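Local structure of techylectin-5A (1JC9) at residues A[102-107]-A[120-125]; A[200-205]-A[216-221]; A[208-213]-A[234-239]; A[220-225]-A[240-245]. The protein recognises acetyl groups on bacterial and red-cell surfaces and agglutinates those cells, acting as a calcium-containing lectin of horseshoe crab innate immunity. All blocks are in the same frame, centred on the assembly; numbering follows the deposited sequence.

Interaction 1: residues A[102-107]-A[120-125]; sequences SDYFYK and EKDFWL
Phe105 drives the far rim of its ring against the backbone of the short strand 123-124, with CZ 3.6 Å from Phe123 O. That carbonyl oxygen lies at the ring edge, near the ring plane. On one side of this meeting Asp122 CB also reaches the edge, at CE1; on the other, Trp124 CB comes within 4.2 Å of CE2. Of the Trp124 side chain only CB takes part; its indole leads away, packing edge-to-face with Tyr112. Beside Phe105, Tyr104, its CG anti to the backbone N (chi1 -175°), brings CD2 to 3.7 Å from Asp122 OD2, with ring and carboxylate planes 34° apart. In the next shell, a type I turn from Asp103 to Tyr106 turns both side chains toward 122-124. Asn100 ND2 hydrogen-bonds Asp122 OD2, the main polar tie of this carboxylate, while Phe116 packs edge-to-face on Phe105 and Arg95 makes a cation-pi contact with it. With no hydrogen bond across, this is packing in which ring C-H groups, slightly positive at the rim, probably attract the carbonyl and carboxylate oxygens weakly, inside the fibrinogen-like domain and, at Phe105, about 11 Å from the ligand-binding Tyr210, side chain to side chain.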
# COMPACT_ATOMS: atom_id res chain seq x y z
N SER A 102 -15.11 -0.76 9.96
CA SER A 102 -13.97 0.13 10.17
C SER A 102 -12.70 -0.64 10.54
O SER A 102 -11.59 -0.11 10.41
CB SER A 102 -14.29 1.15 11.26
OG SER A 102 -14.45 0.51 12.51
N ASP A 103 -12.86 -1.87 11.02
CA ASP A 103 -11.73 -2.70 11.42
C ASP A 103 -11.47 -3.82 10.41
O ASP A 103 -10.92 -4.87 10.75
CB ASP A 103 -11.98 -3.28 12.82
CG ASP A 103 -13.13 -4.27 12.84
OD1 ASP A 103 -14.06 -4.14 12.02
OD2 ASP A 103 -13.11 -5.18 13.70
N TYR A 104 -11.87 -3.58 9.17
CA TYR A 104 -11.71 -4.55 8.09
C TYR A 104 -10.25 -4.95 7.81
O TYR A 104 -9.98 -6.09 7.42
CB TYR A 104 -12.34 -3.99 6.82
CG TYR A 104 -12.35 -4.94 5.65
CD1 TYR A 104 -12.98 -6.18 5.74
CD2 TYR A 104 -11.75 -4.59 4.45
CE1 TYR A 104 -13.01 -7.05 4.65
CE2 TYR A 104 -11.77 -5.45 3.35
CZ TYR A 104 -12.41 -6.67 3.46
OH TYR A 104 -12.45 -7.51 2.37
N PHE A 105 -9.33 -4.01 8.01
CA PHE A 105 -7.91 -4.28 7.76
C PHE A 105 -7.17 -4.79 8.99
O PHE A 105 -5.95 -4.95 8.98
CB PHE A 105 -7.22 -3.03 7.21
CG PHE A 105 -7.40 -2.86 5.73
CD1 PHE A 105 -8.67 -2.75 5.17
CD2 PHE A 105 -6.29 -2.85 4.88
CE1 PHE A 105 -8.84 -2.64 3.79
CE2 PHE A 105 -6.45 -2.74 3.50
CZ PHE A 105 -7.73 -2.63 2.96
N TYR A 106 -7.92 -5.05 10.06
CA TYR A 106 -7.36 -5.56 11.30
C TYR A 106 -7.31 -7.08 11.15
O TYR A 106 -8.08 -7.80 11.78
CB TYR A 106 -8.27 -5.17 12.47
CG TYR A 106 -7.72 -5.48 13.84
CD1 TYR A 106 -6.58 -4.83 14.31
CD2 TYR A 106 -8.33 -6.43 14.66
CE1 TYR A 106 -6.07 -5.10 15.58
CE2 TYR A 106 -7.82 -6.71 15.93
CZ TYR A 106 -6.69 -6.04 16.38
OH TYR A 106 -6.17 -6.32 17.62
N LYS A 107 -6.40 -7.57 10.30
CA LYS A 107 -6.29 -9.00 10.05
C LYS A 107 -4.91 -9.56 10.35
O LYS A 107 -3.93 -8.82 10.41
CB LYS A 107 -6.64 -9.30 8.59
CG LYS A 107 -8.06 -8.92 8.18
CD LYS A 107 -8.41 -9.54 6.84
CE LYS A 107 -9.76 -9.06 6.31
NZ LYS A 107 -10.84 -9.25 7.31
N GLU A 120 -11.67 -3.61 -6.82
CA GLU A 120 -12.40 -2.44 -7.30
C GLU A 120 -12.88 -1.58 -6.13
O GLU A 120 -13.41 -0.49 -6.33
CB GLU A 120 -13.58 -2.86 -8.17
CG GLU A 120 -13.17 -3.48 -9.50
CD GLU A 120 -14.34 -3.76 -10.42
OE1 GLU A 120 -15.02 -2.79 -10.82
OE2 GLU A 120 -14.59 -4.94 -10.73
N LYS A 121 -12.70 -2.09 -4.91
CA LYS A 121 -13.09 -1.37 -3.71
C LYS A 121 -11.88 -1.29 -2.79
O LYS A 121 -10.79 -0.97 -3.27
CB LYS A 121 -14.25 -2.10 -3.03
CG LYS A 121 -15.49 -2.11 -3.91
CD LYS A 121 -16.66 -2.86 -3.29
CE LYS A 121 -17.89 -2.76 -4.18
NZ LYS A 121 -19.04 -3.53 -3.64
N ASP A 122 -12.04 -1.56 -1.50
CA ASP A 122 -10.90 -1.51 -0.59
C ASP A 122 -10.24 -2.89 -0.49
O ASP A 122 -10.92 -3.90 -0.36
CB ASP A 122 -11.31 -0.98 0.79
CG ASP A 122 -12.58 -1.63 1.33
OD1 ASP A 122 -13.36 -2.21 0.55
OD2 ASP A 122 -12.81 -1.53 2.56
N PHE A 123 -8.91 -2.92 -0.57
CA PHE A 123 -8.19 -4.19 -0.53
C PHE A 123 -6.70 -4.04 -0.27
O PHE A 123 -6.16 -2.93 -0.23
CB PHE A 123 -8.35 -4.90 -1.88
CG PHE A 123 -7.54 -4.26 -2.98
CD1 PHE A 123 -7.91 -3.03 -3.52
CD2 PHE A 123 -6.36 -4.86 -3.44
CE1 PHE A 123 -7.13 -2.39 -4.48
CE2 PHE A 123 -5.57 -4.23 -4.41
CZ PHE A 123 -5.95 -3.00 -4.93
N TRP A 124 -6.05 -5.19 -0.11
CA TRP A 124 -4.60 -5.30 0.08
C TRP A 124 -4.26 -6.43 -0.87
O TRP A 124 -4.77 -7.54 -0.72
CB TRP A 124 -4.24 -5.70 1.51
CG TRP A 124 -2.75 -5.90 1.69
CD1 TRP A 124 -2.09 -7.09 1.78
CD2 TRP A 124 -1.75 -4.88 1.77
NE1 TRP A 124 -0.73 -6.87 1.92
CE2 TRP A 124 -0.50 -5.52 1.91
CE3 TRP A 124 -1.79 -3.47 1.73
CZ2 TRP A 124 0.70 -4.81 2.03
CZ3 TRP A 124 -0.59 -2.77 1.85
CH2 TRP A 124 0.64 -3.44 1.99
N LEU A 125 -3.43 -6.16 -1.87
CA LEU A 125 -3.09 -7.16 -2.87
C LEU A 125 -2.50 -8.47 -2.35
O LEU A 125 -2.80 -9.53 -2.88
CB LEU A 125 -2.14 -6.56 -3.92
CG LEU A 125 -1.93 -7.39 -5.19
CD1 LEU A 125 -3.25 -7.51 -5.94
CD2 LEU A 125 -0.87 -6.73 -6.06

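Interaction 2: residues A[200-205]-A[216-221]; sequences DTHETH and YDRCHE. With CA (calcium ion), chain C; NAG (2-acetamido-2-deoxy-beta-D-glucopyranose), chain B.
Arg218 lays its guanidinium beside the calcium loop, with Thr201 O over one face and NE 2.9 Å from that oxygen, an angle too poor for a hydrogen bond. Its NH2 instead forms a salt bridge with Glu203 OE2 at 3.3 Å, whose hydrogen bond is weak, the planes 32° apart. Asp217 O accepts two weak bonds, from Thr201 N and Thr201 OG1. Within 200-205 the bonds are firmer: His202 N donates to Asp200 OD2 in an Asx turn, and Thr204 N points in the ring plane at His202 ND1, 2.7 Å away and nearly straight at 170°. Asp200 OD2 also binds calcium at 2.4 Å, alongside His202 O, Thr204 O, two waters and Asp198, so this oxygen serves metal and backbone together. Those waters donate in turn to Asp200 O and Glu203 O. After the cis peptide Arg218-Cys219, the consecutive N-H groups of Cys219 and His220 converge on NAG O7, 2.7 Å and 2.9 Å from their N atoms. This pair holds the acetyl carbonyl of the ligand. Cys219 is disulfide-bonded to Cys206, at the start of helix 206-210; that helix lies between the two loops in sequence, and Tyr216 packs against it.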
# COMPACT_ATOMS: atom_id res chain seq x y z
N ASP A 200 8.38 -5.54 14.97
CA ASP A 200 8.84 -4.16 15.04
C ASP A 200 10.03 -3.98 15.99
O ASP A 200 10.53 -4.95 16.56
CB ASP A 200 7.68 -3.23 15.42
CG ASP A 200 7.15 -3.51 16.82
OD1 ASP A 200 5.92 -3.67 16.96
OD2 ASP A 200 7.95 -3.54 17.77
N THR A 201 10.49 -2.74 16.15
CA THR A 201 11.62 -2.46 17.02
C THR A 201 11.21 -1.68 18.26
O THR A 201 11.97 -0.85 18.76
CB THR A 201 12.70 -1.65 16.28
OG1 THR A 201 12.17 -0.37 15.92
CG2 THR A 201 13.14 -2.38 15.03
N HIS A 202 10.01 -1.96 18.75
CA HIS A 202 9.50 -1.28 19.93
C HIS A 202 9.21 -2.31 21.02
O HIS A 202 9.00 -3.49 20.73
CB HIS A 202 8.23 -0.51 19.57
CG HIS A 202 7.77 0.45 20.62
ND1 HIS A 202 7.19 0.03 21.80
CD2 HIS A 202 7.79 1.80 20.68
CE1 HIS A 202 6.87 1.09 22.53
NE2 HIS A 202 7.23 2.17 21.87
N GLU A 203 9.22 -1.86 22.27
CA GLU A 203 8.96 -2.73 23.41
C GLU A 203 7.54 -3.27 23.33
O GLU A 203 7.26 -4.41 23.71
CB GLU A 203 9.14 -1.97 24.72
CG GLU A 203 10.52 -1.38 24.93
CD GLU A 203 10.90 -0.37 23.86
OE1 GLU A 203 10.15 0.61 23.67
OE2 GLU A 203 11.95 -0.56 23.21
N THR A 204 6.63 -2.45 22.83
CA THR A 204 5.23 -2.84 22.70
C THR A 204 4.94 -3.53 21.37
O THR A 204 5.84 -3.74 20.56
CB THR A 204 4.30 -1.62 22.83
OG1 THR A 204 4.54 -0.72 21.73
CG2 THR A 204 4.56 -0.89 24.13
N HIS A 205 3.67 -3.86 21.18
CA HIS A 205 3.19 -4.51 19.97
C HIS A 205 2.52 -3.42 19.13
O HIS A 205 1.33 -3.13 19.29
CB HIS A 205 2.16 -5.58 20.35
CG HIS A 205 1.93 -6.62 19.29
ND1 HIS A 205 1.90 -6.32 17.94
CD2 HIS A 205 1.68 -7.95 19.39
CE1 HIS A 205 1.63 -7.42 17.26
NE2 HIS A 205 1.49 -8.42 18.11
N TYR A 216 5.92 -1.47 10.67
CA TYR A 216 6.05 -0.67 11.89
C TYR A 216 7.46 -0.54 12.43
O TYR A 216 8.25 -1.48 12.39
CB TYR A 216 5.14 -1.24 12.98
CG TYR A 216 3.66 -1.04 12.73
CD1 TYR A 216 3.12 0.24 12.68
CD2 TYR A 216 2.80 -2.13 12.58
CE1 TYR A 216 1.75 0.44 12.49
CE2 TYR A 216 1.43 -1.94 12.38
CZ TYR A 216 0.92 -0.65 12.34
OH TYR A 216 -0.43 -0.44 12.17
N ASP A 217 7.75 0.65 12.95
CA ASP A 217 9.05 0.97 13.54
C ASP A 217 8.87 1.15 15.05
O ASP A 217 8.95 0.18 15.80
CB ASP A 217 9.59 2.27 12.93
CG ASP A 217 10.96 2.64 13.47
OD1 ASP A 217 11.44 3.75 13.14
OD2 ASP A 217 11.55 1.83 14.21
N ARG A 218 8.62 2.39 15.48
CA ARG A 218 8.43 2.72 16.89
C ARG A 218 7.47 3.90 17.12
O ARG A 218 7.83 4.82 17.85
CB ARG A 218 9.77 3.10 17.52
CG ARG A 218 10.77 2.00 17.73
CD ARG A 218 12.14 2.64 17.98
NE ARG A 218 13.03 1.81 18.79
CZ ARG A 218 12.87 1.60 20.10
NH1 ARG A 218 11.85 2.16 20.75
NH2 ARG A 218 13.73 0.84 20.76
N CYS A 219 6.27 3.89 16.54
CA CYS A 219 5.77 2.82 15.70
C CYS A 219 5.56 3.25 14.24
O CYS A 219 5.86 2.48 13.32
CB CYS A 219 4.44 2.32 16.25
SG CYS A 219 4.55 1.31 17.76
N HIS A 220 5.04 4.46 14.02
CA HIS A 220 4.80 4.91 12.65
C HIS A 220 4.59 6.41 12.47
O HIS A 220 4.41 7.16 13.44
CB HIS A 220 3.55 4.22 12.09
CG HIS A 220 2.27 4.78 12.61
ND1 HIS A 220 1.81 6.04 12.24
CD2 HIS A 220 1.36 4.29 13.48
CE1 HIS A 220 0.67 6.29 12.87
NE2 HIS A 220 0.38 5.24 13.63
N GLU A 221 4.62 6.82 11.21
CA GLU A 221 4.37 8.20 10.81
C GLU A 221 3.26 8.09 9.76
O GLU A 221 2.58 9.07 9.45
CB GLU A 221 5.62 8.86 10.22
CG GLU A 221 6.74 9.02 11.24
CD GLU A 221 7.67 10.17 10.90
OE1 GLU A 221 8.22 10.21 9.78
OE2 GLU A 221 7.86 11.05 11.77
CA CA C . 7.46 -5.03 19.55
C1 NAG B . 6.17 9.00 17.34
C2 NAG B . 5.39 7.80 18.05
C3 NAG B . 5.46 8.03 19.61
C4 NAG B . 6.93 7.96 19.98
C5 NAG B . 7.68 9.10 19.21
C6 NAG B . 9.19 9.08 19.50
C7 NAG B . 3.58 6.74 16.85
C8 NAG B . 2.17 6.67 16.36
N2 NAG B . 3.98 7.82 17.62
O1 NAG B . 6.17 8.90 15.88
O3 NAG B . 4.78 6.98 20.31
O4 NAG B . 7.08 8.15 21.43
O5 NAG B . 7.56 8.99 17.76
O6 NAG B . 9.69 10.20 18.71
O7 NAG B . 4.36 5.80 16.53
O HOH W 1 9.51 -5.87 18.93
O HOH W 2 7.86 -6.39 21.73

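Interaction 3: residues A[208-213]-A[234-239]; sequences QTYKGG and NSYADG. With NAG (2-acetamido-2-deoxy-beta-D-glucopyranose), chain B.
Tyr210 and Tyr236 meet beside the acetyl group of the bound sugar, crossing obliquely, with Tyr210 OH 3.5 Å from Tyr236 CE2 at the edge of the Tyr236 ring. The apolar contacts form a small pocket round the methyl NAG C8. Tyr210 offers it one ring face, with CZ 3.7 Å away, and Ala237 CB stands equally close to it. Ala237 CB also lies over the centre of the Tyr236 ring and touches Tyr210 CE1 at 4.0 Å, so all three side chains meet one another. Tyr236 CG is anti to the backbone N (chi1 180°), and its OH is the end that reaches the sugar. Among contacts of ring carbons with oxygen, Tyr236 O sits in plane at the Tyr210 edge, while Ala237 O comes within 3.3 Å of Tyr210 CD1. Hydrogen bonds serve the ligand and the flanks, and none links the segments directly. NAG N2 donates to Tyr236 OH at 2.9 Å, with an angle of 163°, fixing the amide. Lys211 NZ, folded back on the helix, donates to Gln208 O and Thr209 O; a water that accepts from it donates to Asp238 OD2, bridging opposite charges that do not touch. Asp238 OD1 receives Ser235 OG through its syn lone pair, 2.6 Å away. All three pocket residues are implicated in ligand binding, and a methyl held by apolar groups beside a bonded amide N-H is consistent with the lectin's preference for acetyl groups. The contact joins the C-terminal end of helix 206-210 to the loop between strand 231-232 and helix 243-246, with Asn223 ND2 bonding both Tyr210 O and Gly239 O.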
# COMPACT_ATOMS: atom_id res chain seq x y z
N GLN A 208 -0.88 -4.20 17.36
CA GLN A 208 -2.06 -4.30 18.21
C GLN A 208 -2.51 -2.94 18.70
O GLN A 208 -3.70 -2.71 18.93
CB GLN A 208 -1.78 -5.23 19.40
CG GLN A 208 -1.60 -6.68 18.98
CD GLN A 208 -1.64 -7.65 20.15
OE1 GLN A 208 -1.52 -8.86 19.97
NE2 GLN A 208 -1.83 -7.11 21.36
N THR A 209 -1.57 -2.02 18.85
CA THR A 209 -1.89 -0.67 19.31
C THR A 209 -2.45 0.18 18.18
O THR A 209 -3.46 0.87 18.36
CB THR A 209 -0.64 0.05 19.87
OG1 THR A 209 -0.06 -0.73 20.92
CG2 THR A 209 -1.02 1.43 20.42
N TYR A 210 -1.82 0.12 17.01
CA TYR A 210 -2.24 0.92 15.87
C TYR A 210 -3.12 0.23 14.82
O TYR A 210 -3.41 0.79 13.77
CB TYR A 210 -1.01 1.59 15.27
CG TYR A 210 -0.36 2.46 16.33
CD1 TYR A 210 -1.04 3.57 16.84
CD2 TYR A 210 0.86 2.12 16.90
CE1 TYR A 210 -0.51 4.32 17.90
CE2 TYR A 210 1.40 2.86 17.96
CZ TYR A 210 0.70 3.95 18.45
OH TYR A 210 1.20 4.68 19.51
N LYS A 211 -3.52 -1.00 15.14
CA LYS A 211 -4.47 -1.77 14.35
C LYS A 211 -4.26 -2.21 12.90
O LYS A 211 -5.23 -2.61 12.25
CB LYS A 211 -5.82 -1.05 14.43
CG LYS A 211 -6.25 -0.72 15.85
CD LYS A 211 -6.42 -1.98 16.68
CE LYS A 211 -6.96 -1.68 18.07
NZ LYS A 211 -5.97 -0.96 18.91
N GLY A 212 -3.05 -2.16 12.37
CA GLY A 212 -2.89 -2.59 11.00
C GLY A 212 -1.76 -3.55 10.74
O GLY A 212 -1.10 -4.02 11.67
N GLY A 213 -1.56 -3.88 9.47
CA GLY A 213 -0.47 -4.73 9.05
C GLY A 213 0.41 -3.71 8.35
O GLY A 213 0.00 -3.14 7.33
N ASN A 234 -10.42 11.37 18.34
CA ASN A 234 -9.72 11.58 19.60
C ASN A 234 -8.69 10.51 19.92
O ASN A 234 -7.68 10.81 20.54
CB ASN A 234 -10.73 11.68 20.74
CG ASN A 234 -11.48 13.00 20.73
OD1 ASN A 234 -12.49 13.16 21.41
ND2 ASN A 234 -10.97 13.97 19.96
N SER A 235 -8.95 9.27 19.50
CA SER A 235 -8.00 8.19 19.75
C SER A 235 -6.68 8.59 19.12
O SER A 235 -6.64 9.40 18.19
CB SER A 235 -8.51 6.87 19.15
OG SER A 235 -8.79 7.01 17.77
N TYR A 236 -5.59 8.02 19.63
CA TYR A 236 -4.26 8.37 19.14
C TYR A 236 -3.68 7.53 18.00
O TYR A 236 -3.41 6.34 18.15
CB TYR A 236 -3.27 8.37 20.30
CG TYR A 236 -1.85 8.72 19.91
CD1 TYR A 236 -1.52 10.00 19.47
CD2 TYR A 236 -0.84 7.76 19.97
CE1 TYR A 236 -0.22 10.32 19.09
CE2 TYR A 236 0.47 8.07 19.59
CZ TYR A 236 0.77 9.35 19.15
OH TYR A 236 2.07 9.66 18.78
N ALA A 237 -3.50 8.19 16.85
CA ALA A 237 -2.88 7.60 15.67
C ALA A 237 -3.29 6.19 15.23
O ALA A 237 -2.50 5.50 14.58
CB ALA A 237 -1.37 7.65 15.84
N ASP A 238 -4.51 5.76 15.54
CA ASP A 238 -4.91 4.41 15.14
C ASP A 238 -5.79 4.34 13.90
O ASP A 238 -6.34 3.29 13.59
CB ASP A 238 -5.57 3.69 16.32
CG ASP A 238 -6.72 4.46 16.92
OD1 ASP A 238 -6.86 5.67 16.63
OD2 ASP A 238 -7.49 3.85 17.69
N GLY A 239 -5.90 5.46 13.19
CA GLY A 239 -6.69 5.50 11.96
C GLY A 239 -5.74 5.55 10.77
O GLY A 239 -4.55 5.28 10.93
C1 NAG B . 6.17 9.00 17.34
C2 NAG B . 5.39 7.80 18.05
C3 NAG B . 5.46 8.03 19.61
C4 NAG B . 6.93 7.96 19.98
C5 NAG B . 7.68 9.10 19.21
C6 NAG B . 9.19 9.08 19.50
C7 NAG B . 3.58 6.74 16.85
C8 NAG B . 2.17 6.67 16.36
N2 NAG B . 3.98 7.82 17.62
O1 NAG B . 6.17 8.90 15.88
O3 NAG B . 4.78 6.98 20.31
O4 NAG B . 7.08 8.15 21.43
O5 NAG B . 7.56 8.99 17.76
O6 NAG B . 9.69 10.20 18.71
O7 NAG B . 4.36 5.80 16.53
O HOH W 3 -7.16 1.30 18.94

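Interaction 4: residues A[220-225]-A[240-245]; sequences HESNLN and IEWRAW. With NAG (2-acetamido-2-deoxy-beta-D-glucopyranose), chain B.
Segments 220-225 and 240-245 run antiparallel through a single beta bridge at Ser222 and Trp242, held by Arg243 N to Glu221 O (2.8 Å) and Asn223 N to Glu241 O (2.9 Å). At the outer end, Glu221 OE2 forms a salt bridge of 2.9 Å with Arg243 NH1, carboxylate and guanidinium planes almost perpendicular at 86°. Arg243 CG is anti to the backbone N (chi1 -175°), and its extended chain carries the guanidinium to the ligand, NH1 lying 3.5 Å from NAG O1. His220 is sandwiched: the methyl NAG C8 sits over one face toward the rim, Asn223 CB over the centre of the other, while its NE2 binds Ala237 O. The inner end is apolar. Leu224 CD1 reaches the Trp242 edge in plane, 4.0 Å from CE3, and its side chain crosses that of Ile240 at about a right angle; Ser222 CB lies 3.7 Å from CE3 of Trp242. Polar ends are met nearby, Ser222 OG by Ser183, Trp242 NE1 by Gly181 and Glu241 by His233. Trp242, the N-cap residue of helix 243-246, packs with Leu224 and Ile240 on strand 250-261; Trp242 also lies against strands 139-146 and 152-162, and Leu224 against 139-146.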
# COMPACT_ATOMS: atom_id res chain seq x y z
N HIS A 220 5.04 4.46 14.02
CA HIS A 220 4.80 4.91 12.65
C HIS A 220 4.59 6.41 12.47
O HIS A 220 4.41 7.16 13.44
CB HIS A 220 3.55 4.22 12.09
CG HIS A 220 2.27 4.78 12.61
ND1 HIS A 220 1.81 6.04 12.24
CD2 HIS A 220 1.36 4.29 13.48
CE1 HIS A 220 0.67 6.29 12.87
NE2 HIS A 220 0.38 5.24 13.63
N GLU A 221 4.62 6.82 11.21
CA GLU A 221 4.37 8.20 10.81
C GLU A 221 3.26 8.09 9.76
O GLU A 221 2.58 9.07 9.45
CB GLU A 221 5.62 8.86 10.22
CG GLU A 221 6.74 9.02 11.24
CD GLU A 221 7.67 10.17 10.90
OE1 GLU A 221 8.22 10.21 9.78
OE2 GLU A 221 7.86 11.05 11.77
N SER A 222 3.08 6.89 9.21
CA SER A 222 2.01 6.61 8.24
C SER A 222 1.40 5.27 8.67
O SER A 222 2.11 4.37 9.09
CB SER A 222 2.56 6.54 6.80
OG SER A 222 3.60 5.59 6.66
N ASN A 223 0.08 5.16 8.57
CA ASN A 223 -0.62 3.95 9.01
C ASN A 223 -1.83 3.69 8.12
O ASN A 223 -2.95 3.54 8.61
CB ASN A 223 -1.04 4.16 10.48
CG ASN A 223 -1.53 2.89 11.15
OD1 ASN A 223 -0.89 1.84 11.08
ND2 ASN A 223 -2.67 2.98 11.83
N LEU A 224 -1.60 3.63 6.81
CA LEU A 224 -2.67 3.45 5.84
C LEU A 224 -3.56 2.21 5.96
O LEU A 224 -4.67 2.19 5.43
CB LEU A 224 -2.09 3.55 4.43
CG LEU A 224 -2.00 4.98 3.86
CD1 LEU A 224 -1.66 5.99 4.95
CD2 LEU A 224 -0.98 5.02 2.75
N ASN A 225 -3.08 1.19 6.66
CA ASN A 225 -3.90 -0.01 6.86
C ASN A 225 -4.57 0.02 8.23
O ASN A 225 -4.99 -1.01 8.74
CB ASN A 225 -3.06 -1.28 6.73
CG ASN A 225 -2.66 -1.57 5.29
OD1 ASN A 225 -3.32 -1.13 4.35
ND2 ASN A 225 -1.58 -2.34 5.12
N ILE A 240 -6.26 5.88 9.59
CA ILE A 240 -5.46 5.98 8.35
C ILE A 240 -4.67 7.29 8.41
O ILE A 240 -5.10 8.30 7.84
CB ILE A 240 -6.37 6.02 7.08
CG1 ILE A 240 -7.40 4.89 7.12
CG2 ILE A 240 -5.52 5.92 5.82
CD1 ILE A 240 -6.82 3.54 7.30
N GLU A 241 -3.52 7.27 9.06
CA GLU A 241 -2.72 8.48 9.23
C GLU A 241 -1.55 8.71 8.28
O GLU A 241 -0.91 7.77 7.79
CB GLU A 241 -2.14 8.52 10.65
CG GLU A 241 -3.04 8.02 11.78
CD GLU A 241 -4.18 8.97 12.10
OE1 GLU A 241 -3.97 10.20 12.06
OE2 GLU A 241 -5.29 8.47 12.42
N TRP A 242 -1.28 9.98 8.02
CA TRP A 242 -0.14 10.40 7.22
C TRP A 242 0.29 11.65 7.97
O TRP A 242 -0.14 12.77 7.68
CB TRP A 242 -0.53 10.72 5.77
CG TRP A 242 0.69 10.93 4.91
CD1 TRP A 242 1.35 12.11 4.70
CD2 TRP A 242 1.42 9.92 4.18
NE1 TRP A 242 2.45 11.90 3.89
CE2 TRP A 242 2.51 10.57 3.56
CE3 TRP A 242 1.25 8.54 4.00
CZ2 TRP A 242 3.44 9.87 2.77
CZ3 TRP A 242 2.17 7.85 3.21
CH2 TRP A 242 3.25 8.52 2.61
N ARG A 243 1.11 11.42 8.98
CA ARG A 243 1.59 12.47 9.87
C ARG A 243 1.99 13.81 9.28
O ARG A 243 1.53 14.85 9.76
CB ARG A 243 2.76 11.93 10.70
CG ARG A 243 3.25 12.91 11.75
CD ARG A 243 4.50 12.41 12.43
NE ARG A 243 4.99 13.36 13.42
CZ ARG A 243 6.00 13.11 14.25
NH1 ARG A 243 6.63 11.94 14.21
NH2 ARG A 243 6.37 14.03 15.13
N ALA A 244 2.85 13.80 8.27
CA ALA A 244 3.33 15.04 7.68
C ALA A 244 2.24 15.95 7.11
O ALA A 244 2.46 17.14 6.95
CB ALA A 244 4.37 14.74 6.61
N TRP A 245 1.07 15.39 6.81
CA TRP A 245 0.00 16.21 6.27
C TRP A 245 -1.10 16.54 7.27
O TRP A 245 -1.40 17.71 7.50
CB TRP A 245 -0.60 15.54 5.02
CG TRP A 245 -1.68 16.36 4.35
CD1 TRP A 245 -1.82 17.72 4.38
CD2 TRP A 245 -2.76 15.87 3.54
NE1 TRP A 245 -2.91 18.11 3.63
CE2 TRP A 245 -3.51 16.99 3.11
CE3 TRP A 245 -3.16 14.59 3.13
CZ2 TRP A 245 -4.64 16.87 2.29
CZ3 TRP A 245 -4.29 14.47 2.31
CH2 TRP A 245 -5.01 15.61 1.90
C1 NAG B . 6.17 9.00 17.34
C2 NAG B . 5.39 7.80 18.05
C3 NAG B . 5.46 8.03 19.61
C4 NAG B . 6.93 7.96 19.98
C5 NAG B . 7.68 9.10 19.21
C6 NAG B . 9.19 9.08 19.50
C7 NAG B . 3.58 6.74 16.85
C8 NAG B . 2.17 6.67 16.36
N2 NAG B . 3.98 7.82 17.62
O1 NAG B . 6.17 8.90 15.88
O3 NAG B . 4.78 6.98 20.31
O4 NAG B . 7.08 8.15 21.43
O5 NAG B . 7.56 8.99 17.76
O6 NAG B . 9.69 10.20 18.71
O7 NAG B . 4.36 5.80 16.53

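In the fold
From the N terminus, interaction 1 comes first, closing the loop after strand 89-95 through helix 109-114 onto strand 123-124; it is in series with the other three. Interaction 2 then spans helix 206-210, joining the calcium loop to 216-221. Interaction 3 opens inside that span and ends beyond it, so the two cross. Interaction 4 starts on the stretch where interaction 2 ends, sharing His220 and Glu221, and crosses interaction 3. Asn223 and Asn225 bond to Tyr210 and Gly213, linking interactions 3 and 4, while Asn225 packs on Phe105 and Trp124 of interaction 1. Interactions 2, 3 and 4 all touch the sugar.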